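Local structure of putative polyketide synthase (Brevibacillus brevis, 6HP2) at residues V47-R61 with Q244-Y257. The protein is an O-methyltransferase domain of a trans-AT polyketide synthase that binds S-adenosyl-L-homocysteine and probably serves in making the antibiotic bacillaene. Numbering follows the deposited sequence.
Sequences VCPFERKIPGFSMSR and QIANALHDPDVEQY
Gln-244 O takes the backbone N-H of Phe-50 (N to O 3.1 Å) on one face of its carbonyl plane and that of Ala-248 on the other, tying the N-terminal loop to helix 242-249, which, inserted between strands 233-240 and 284-293, is probably an addition to the Rossmann-like methyltransferase fold. Ile-245 packs its CG2 against Val-47 CG2, next to Tyr-286 of strand 284-293; Val-47 lies about 10 Å from the bound S-adenosyl-L-homocysteine, measured from its side chain. Asn-247 bridges two loop residues: its ND2 binds Phe-50 O nearly straight, 166° at the hydrogen, while OD1 receives Lys-53 NZ at 2.7 Å. Ala-248 CB sits over one face of the Phe-50 ring, 3.9 Å from the centroid, and also presses on Cys-48 O, a buried carbonyl oxygen with no polar partner. Lys-53 CD and CE cross a face of the His-250 ring; bending at chi4 (58°) turns NZ back to Asn-247. Water 4 links Ala-248 O and His-250 O to Met-59 N. Asp-251 engages the start of helix 59-64 with both oxygens: OD1 accepts from Ser-58 OG, whereas OD2 is gripped by Ser-60 N and Ser-60 OG (2.7 Å) from opposite faces of the carboxylate. Asp-253, poorly ordered, meets the guanidinium edge of Arg-61 in a salt bridge. Tyr-257 stacks flat against one face of that guanidinium, planes 26° apart, and Arg-61 CG rests on the same ring, 3.6 Å from Tyr-257 CZ.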
loop_
_atom_site.group_PDB
_atom_site.type_symbol
_atom_site.label_atom_id
_atom_site.label_comp_id
_atom_site.label_asym_id
_atom_site.label_seq_id
_atom_site.Cartn_x
_atom_site.Cartn_y
_atom_site.Cartn_z
ATOM N N VAL A 47 6.456 2.243 -4.699
ATOM C CA VAL A 47 7.804 1.704 -4.790
ATOM C C VAL A 47 7.696 0.192 -4.642
ATOM O O VAL A 47 6.593 -0.357 -4.539
ATOM C CB VAL A 47 8.700 2.363 -3.726
ATOM C CG1 VAL A 47 8.788 3.853 -4.026
ATOM C CG2 VAL A 47 8.112 2.112 -2.329
ATOM N N CYS A 48 8.825 -0.493 -4.691
ATOM C CA CYS A 48 8.854 -1.944 -4.781
ATOM C C CYS A 48 10.131 -2.413 -4.120
ATOM O O CYS A 48 11.114 -1.664 -4.055
ATOM C CB CYS A 48 8.804 -2.430 -6.244
ATOM S SG CYS A 48 10.291 -2.079 -7.261
ATOM N N PRO A 49 10.156 -3.660 -3.623
ATOM C CA PRO A 49 11.326 -4.165 -2.907
ATOM C C PRO A 49 12.351 -4.944 -3.732
ATOM O O PRO A 49 11.946 -5.860 -4.437
ATOM C CB PRO A 49 10.691 -5.167 -1.954
ATOM C CG PRO A 49 9.648 -5.787 -2.799
ATOM C CD PRO A 49 9.043 -4.613 -3.512
ATOM N N PHE A 50 13.628 -4.545 -3.723
ATOM C CA PHE A 50 14.717 -5.290 -4.354
ATOM C C PHE A 50 15.431 -6.088 -3.268
ATOM O O PHE A 50 15.782 -5.522 -2.238
ATOM C CB PHE A 50 15.724 -4.377 -5.008
ATOM C CG PHE A 50 15.343 -3.918 -6.415
ATOM C CD1 PHE A 50 14.071 -4.056 -6.881
ATOM C CD2 PHE A 50 16.277 -3.315 -7.237
ATOM C CE1 PHE A 50 13.731 -3.651 -8.157
ATOM C CE2 PHE A 50 15.932 -2.879 -8.479
ATOM C CZ PHE A 50 14.640 -3.064 -8.947
ATOM N N GLU A 51 15.702 -7.374 -3.518
ATOM C CA GLU A 51 16.462 -8.195 -2.553
ATOM C C GLU A 51 17.878 -7.676 -2.377
ATOM O O GLU A 51 18.461 -7.768 -1.277
ATOM C CB GLU A 51 16.496 -9.651 -3.002
ATOM C CG GLU A 51 15.114 -10.337 -2.995
ATOM C CD GLU A 51 15.193 -11.828 -3.324
ATOM O OE1 GLU A 51 16.317 -12.354 -3.499
ATOM O OE2 GLU A 51 14.126 -12.470 -3.408
ATOM N N ARG A 52 18.419 -7.050 -3.417
ATOM C CA ARG A 52 19.755 -6.483 -3.393
ATOM C C ARG A 52 19.782 -5.266 -4.294
ATOM O O ARG A 52 18.947 -5.111 -5.188
ATOM C CB ARG A 52 20.807 -7.493 -3.877
ATOM C CG ARG A 52 20.626 -7.925 -5.310
ATOM C CD ARG A 52 21.021 -9.376 -5.546
ATOM N NE ARG A 52 20.050 -10.337 -5.019
ATOM C CZ ARG A 52 18.971 -10.758 -5.675
ATOM N NH1 ARG A 52 18.695 -10.292 -6.879
ATOM N NH2 ARG A 52 18.157 -11.641 -5.117
ATOM N N LYS A 53 20.772 -4.413 -4.071
ATOM C CA LYS A 53 21.042 -3.322 -5.007
ATOM C C LYS A 53 21.529 -3.866 -6.341
ATOM O O LYS A 53 22.339 -4.797 -6.393
ATOM C CB LYS A 53 22.074 -2.360 -4.422
ATOM C CG LYS A 53 21.571 -1.687 -3.153
ATOM C CD LYS A 53 22.655 -0.830 -2.510
ATOM C CE LYS A 53 22.113 -0.100 -1.292
ATOM N NZ LYS A 53 21.570 -1.040 -0.255
ATOM N N ILE A 54 21.020 -3.299 -7.427
ATOM C CA ILE A 54 21.498 -3.639 -8.771
ATOM C C ILE A 54 22.365 -2.488 -9.247
ATOM O O ILE A 54 21.838 -1.389 -9.504
ATOM C CB ILE A 54 20.340 -3.907 -9.739
ATOM C CG1 ILE A 54 19.483 -5.056 -9.189
ATOM C CG2 ILE A 54 20.873 -4.255 -11.130
ATOM C CD1 ILE A 54 18.213 -5.271 -9.956
ATOM N N PRO A 55 23.689 -2.667 -9.368
ATOM C CA PRO A 55 24.528 -1.556 -9.822
ATOM C C PRO A 55 24.166 -1.136 -11.237
ATOM O O PRO A 55 23.945 -1.969 -12.127
ATOM C CB PRO A 55 25.955 -2.111 -9.730
ATOM C CG PRO A 55 25.791 -3.616 -9.729
ATOM C CD PRO A 55 24.480 -3.880 -9.050
ATOM N N GLY A 56 24.088 0.184 -11.436
ATOM C CA GLY A 56 23.693 0.750 -12.705
ATOM C C GLY A 56 22.195 0.917 -12.887
ATOM O O GLY A 56 21.766 1.767 -13.672
ATOM N N PHE A 57 21.389 0.121 -12.194
ATOM C CA PHE A 57 19.950 0.244 -12.302
ATOM C C PHE A 57 19.499 1.557 -11.667
ATOM O O PHE A 57 19.738 1.810 -10.487
ATOM C CB PHE A 57 19.264 -0.931 -11.623
ATOM C CG PHE A 57 17.837 -1.149 -12.062
ATOM C CD1 PHE A 57 16.835 -0.449 -11.482
ATOM C CD2 PHE A 57 17.530 -2.060 -13.039
ATOM C CE1 PHE A 57 15.535 -0.636 -11.849
ATOM C CE2 PHE A 57 16.231 -2.271 -13.405
ATOM C CZ PHE A 57 15.217 -1.544 -12.789
ATOM N N SER A 58 18.870 2.400 -12.442
ATOM C CA SER A 58 18.400 3.689 -11.967
ATOM C C SER A 58 16.887 3.690 -12.014
ATOM O O SER A 58 16.292 3.758 -13.106
ATOM C CB SER A 58 18.951 4.824 -12.830
ATOM O OG SER A 58 18.266 6.026 -12.547
ATOM N N MET A 59 16.273 3.619 -10.836
ATOM C CA MET A 59 14.826 3.590 -10.745
ATOM C C MET A 59 14.218 4.848 -11.339
ATOM O O MET A 59 13.179 4.769 -11.974
ATOM C CB MET A 59 14.379 3.425 -9.288
ATOM C CG MET A 59 12.873 3.304 -9.126
ATOM S SD MET A 59 12.287 1.729 -9.865
ATOM C CE MET A 59 12.873 0.572 -8.629
ATOM N N SER A 60 14.836 6.021 -11.127
ATOM C CA SER A 60 14.251 7.259 -11.644
ATOM C C SER A 60 14.205 7.237 -13.175
ATOM O O SER A 60 13.251 7.720 -13.779
ATOM C CB SER A 60 15.053 8.482 -11.150
ATOM O OG SER A 60 16.409 8.370 -11.507
ATOM N N ARG A 61 15.262 6.731 -13.822
ATOM C CA ARG A 61 15.251 6.611 -15.285
ATOM C C ARG A 61 14.134 5.685 -15.754
ATOM O O ARG A 61 13.385 6.008 -16.679
ATOM C CB ARG A 61 16.586 6.096 -15.755
ATOM C CG ARG A 61 17.663 7.189 -15.810
ATOM C CD ARG A 61 19.021 6.635 -16.203
ATOM N NE ARG A 61 20.041 7.682 -16.201
ATOM C CZ ARG A 61 20.604 8.184 -15.105
ATOM N NH1 ARG A 61 20.242 7.751 -13.904
ATOM N NH2 ARG A 61 21.530 9.128 -15.208
ATOM N N GLN A 244 14.848 -3.490 1.740
ATOM C CA GLN A 244 14.602 -3.854 0.351
ATOM C C GLN A 244 14.149 -2.660 -0.487
ATOM O O GLN A 244 14.559 -2.513 -1.636
ATOM C CB GLN A 244 13.590 -4.992 0.257
ATOM C CG GLN A 244 14.104 -6.321 0.786
ATOM C CD GLN A 244 14.353 -6.303 2.281
ATOM O OE1 GLN A 244 13.587 -5.714 3.042
ATOM N NE2 GLN A 244 15.426 -6.953 2.711
ATOM N N ILE A 245 13.303 -1.809 0.082
ATOM C CA ILE A 245 12.836 -0.629 -0.636
ATOM C C ILE A 245 14.013 0.278 -0.907
ATOM O O ILE A 245 14.214 0.736 -2.030
ATOM C CB ILE A 245 11.808 0.158 0.169
ATOM C CG1 ILE A 245 10.597 -0.714 0.426
ATOM C CG2 ILE A 245 11.406 1.421 -0.578
ATOM C CD1 ILE A 245 9.864 -1.130 -0.825
ATOM N N ALA A 246 14.794 0.543 0.132
ATOM C CA ALA A 246 15.985 1.368 -0.048
ATOM C C ALA A 246 16.917 0.759 -1.104
ATOM O O ALA A 246 17.571 1.495 -1.844
ATOM C CB ALA A 246 16.735 1.538 1.300
ATOM N N ASN A 247 16.997 -0.574 -1.197
ATOM C CA ASN A 247 17.815 -1.168 -2.263
ATOM C C ASN A 247 17.302 -0.761 -3.650
ATOM O O ASN A 247 18.083 -0.437 -4.546
ATOM C CB ASN A 247 17.812 -2.681 -2.214
ATOM C CG ASN A 247 18.548 -3.240 -1.033
ATOM O OD1 ASN A 247 19.411 -2.596 -0.487
ATOM N ND2 ASN A 247 18.232 -4.471 -0.672
ATOM N N ALA A 248 15.986 -0.806 -3.845
ATOM C CA ALA A 248 15.366 -0.451 -5.119
ATOM C C ALA A 248 15.552 1.032 -5.427
ATOM O O ALA A 248 15.625 1.436 -6.595
ATOM C CB ALA A 248 13.879 -0.790 -5.052
ATOM N N LEU A 249 15.530 1.865 -4.404
ATOM C CA LEU A 249 15.617 3.306 -4.594
ATOM C C LEU A 249 17.038 3.819 -4.546
ATOM O O LEU A 249 17.235 5.041 -4.662
ATOM C CB LEU A 249 14.791 4.035 -3.543
ATOM C CG LEU A 249 13.300 3.744 -3.598
ATOM C CD1 LEU A 249 12.543 4.585 -2.576
ATOM C CD2 LEU A 249 12.765 4.039 -4.985
ATOM N N HIS A 250 18.029 2.935 -4.444
ATOM C CA HIS A 250 19.441 3.363 -4.512
ATOM C C HIS A 250 19.727 3.882 -5.922
ATOM O O HIS A 250 19.721 3.113 -6.887
ATOM C CB HIS A 250 20.380 2.213 -4.162
ATOM C CG HIS A 250 21.800 2.636 -3.979
ATOM N ND1 HIS A 250 22.803 2.320 -4.872
ATOM C CD2 HIS A 250 22.382 3.361 -2.999
ATOM C CE1 HIS A 250 23.945 2.815 -4.435
ATOM N NE2 HIS A 250 23.714 3.453 -3.303
ATOM N N ASP A 251 19.931 5.188 -6.031
ATOM C CA ASP A 251 19.933 5.899 -7.305
ATOM C C ASP A 251 20.925 7.037 -7.134
ATOM O O ASP A 251 20.550 8.209 -7.043
ATOM C CB ASP A 251 18.529 6.410 -7.621
ATOM C CG ASP A 251 18.252 6.589 -9.108
ATOM O OD1 ASP A 251 19.162 6.455 -9.956
ATOM O OD2 ASP A 251 17.069 6.881 -9.411
ATOM N N PRO A 252 22.221 6.722 -7.108
ATOM C CA PRO A 252 23.196 7.717 -6.615
ATOM C C PRO A 252 23.229 9.024 -7.405
ATOM O O PRO A 252 23.586 10.059 -6.841
ATOM C CB PRO A 252 24.538 6.966 -6.692
ATOM C CG PRO A 252 24.314 5.826 -7.652
ATOM C CD PRO A 252 22.856 5.477 -7.587
ATOM N N ASP A 253 22.853 9.029 -8.678
ATOM C CA ASP A 253 22.876 10.253 -9.471
ATOM C C ASP A 253 21.509 10.926 -9.588
ATOM O O ASP A 253 21.362 11.879 -10.364
ATOM C CB ASP A 253 23.404 9.961 -10.879
ATOM C CG ASP A 253 22.481 9.038 -11.651
ATOM O OD1 ASP A 253 22.065 7.998 -11.084
ATOM O OD2 ASP A 253 22.153 9.361 -12.809
ATOM N N VAL A 254 20.517 10.482 -8.819
ATOM C CA VAL A 254 19.145 10.886 -9.072
ATOM C C VAL A 254 19.002 12.399 -8.962
ATOM O O VAL A 254 18.356 13.030 -9.800
ATOM C CB VAL A 254 18.179 10.118 -8.134
ATOM C CG1 VAL A 254 18.413 10.499 -6.687
ATOM C CG2 VAL A 254 16.757 10.399 -8.537
ATOM N N GLU A 255 19.645 13.014 -7.974
ATOM C CA GLU A 255 19.440 14.438 -7.755
ATOM C C GLU A 255 19.935 15.242 -8.950
ATOM O O GLU A 255 19.262 16.177 -9.396
ATOM C CB GLU A 255 20.146 14.879 -6.477
ATOM C CG GLU A 255 19.663 14.145 -5.237
ATOM C CD GLU A 255 19.904 14.922 -3.961
ATOM O OE1 GLU A 255 21.077 15.225 -3.655
ATOM O OE2 GLU A 255 18.913 15.243 -3.269
ATOM N N GLN A 256 21.098 14.870 -9.500
ATOM C CA GLN A 256 21.565 15.454 -10.751
ATOM C C GLN A 256 20.618 15.127 -11.897
ATOM O O GLN A 256 20.256 16.004 -12.699
ATOM C CB GLN A 256 22.972 14.945 -11.072
ATOM C CG GLN A 256 24.082 15.640 -10.309
ATOM C CD GLN A 256 24.350 17.040 -10.837
ATOM O OE1 GLN A 256 24.688 17.222 -12.009
ATOM N NE2 GLN A 256 24.194 18.037 -9.975
ATOM N N TYR A 257 20.213 13.860 -11.995
ATOM C CA TYR A 257 19.412 13.418 -13.127
ATOM C C TYR A 257 18.134 14.236 -13.245
ATOM O O TYR A 257 17.830 14.769 -14.314
ATOM C CB TYR A 257 19.082 11.924 -13.000
ATOM C CG TYR A 257 18.109 11.430 -14.065
ATOM C CD1 TYR A 257 18.479 11.380 -15.381
ATOM C CD2 TYR A 257 16.825 10.985 -13.722
ATOM C CE1 TYR A 257 17.600 10.945 -16.366
ATOM C CE2 TYR A 257 15.949 10.529 -14.676
ATOM C CZ TYR A 257 16.343 10.531 -16.021
ATOM O OH TYR A 257 15.487 10.094 -17.016
HETATM O O HOH W 1 17.231 -8.325 1.053
HETATM O O HOH W 2 19.312 -1.135 -6.996
HETATM O O HOH W 3 20.858 1.045 -8.175
HETATM O O HOH W 4 17.470 3.147 -8.163
#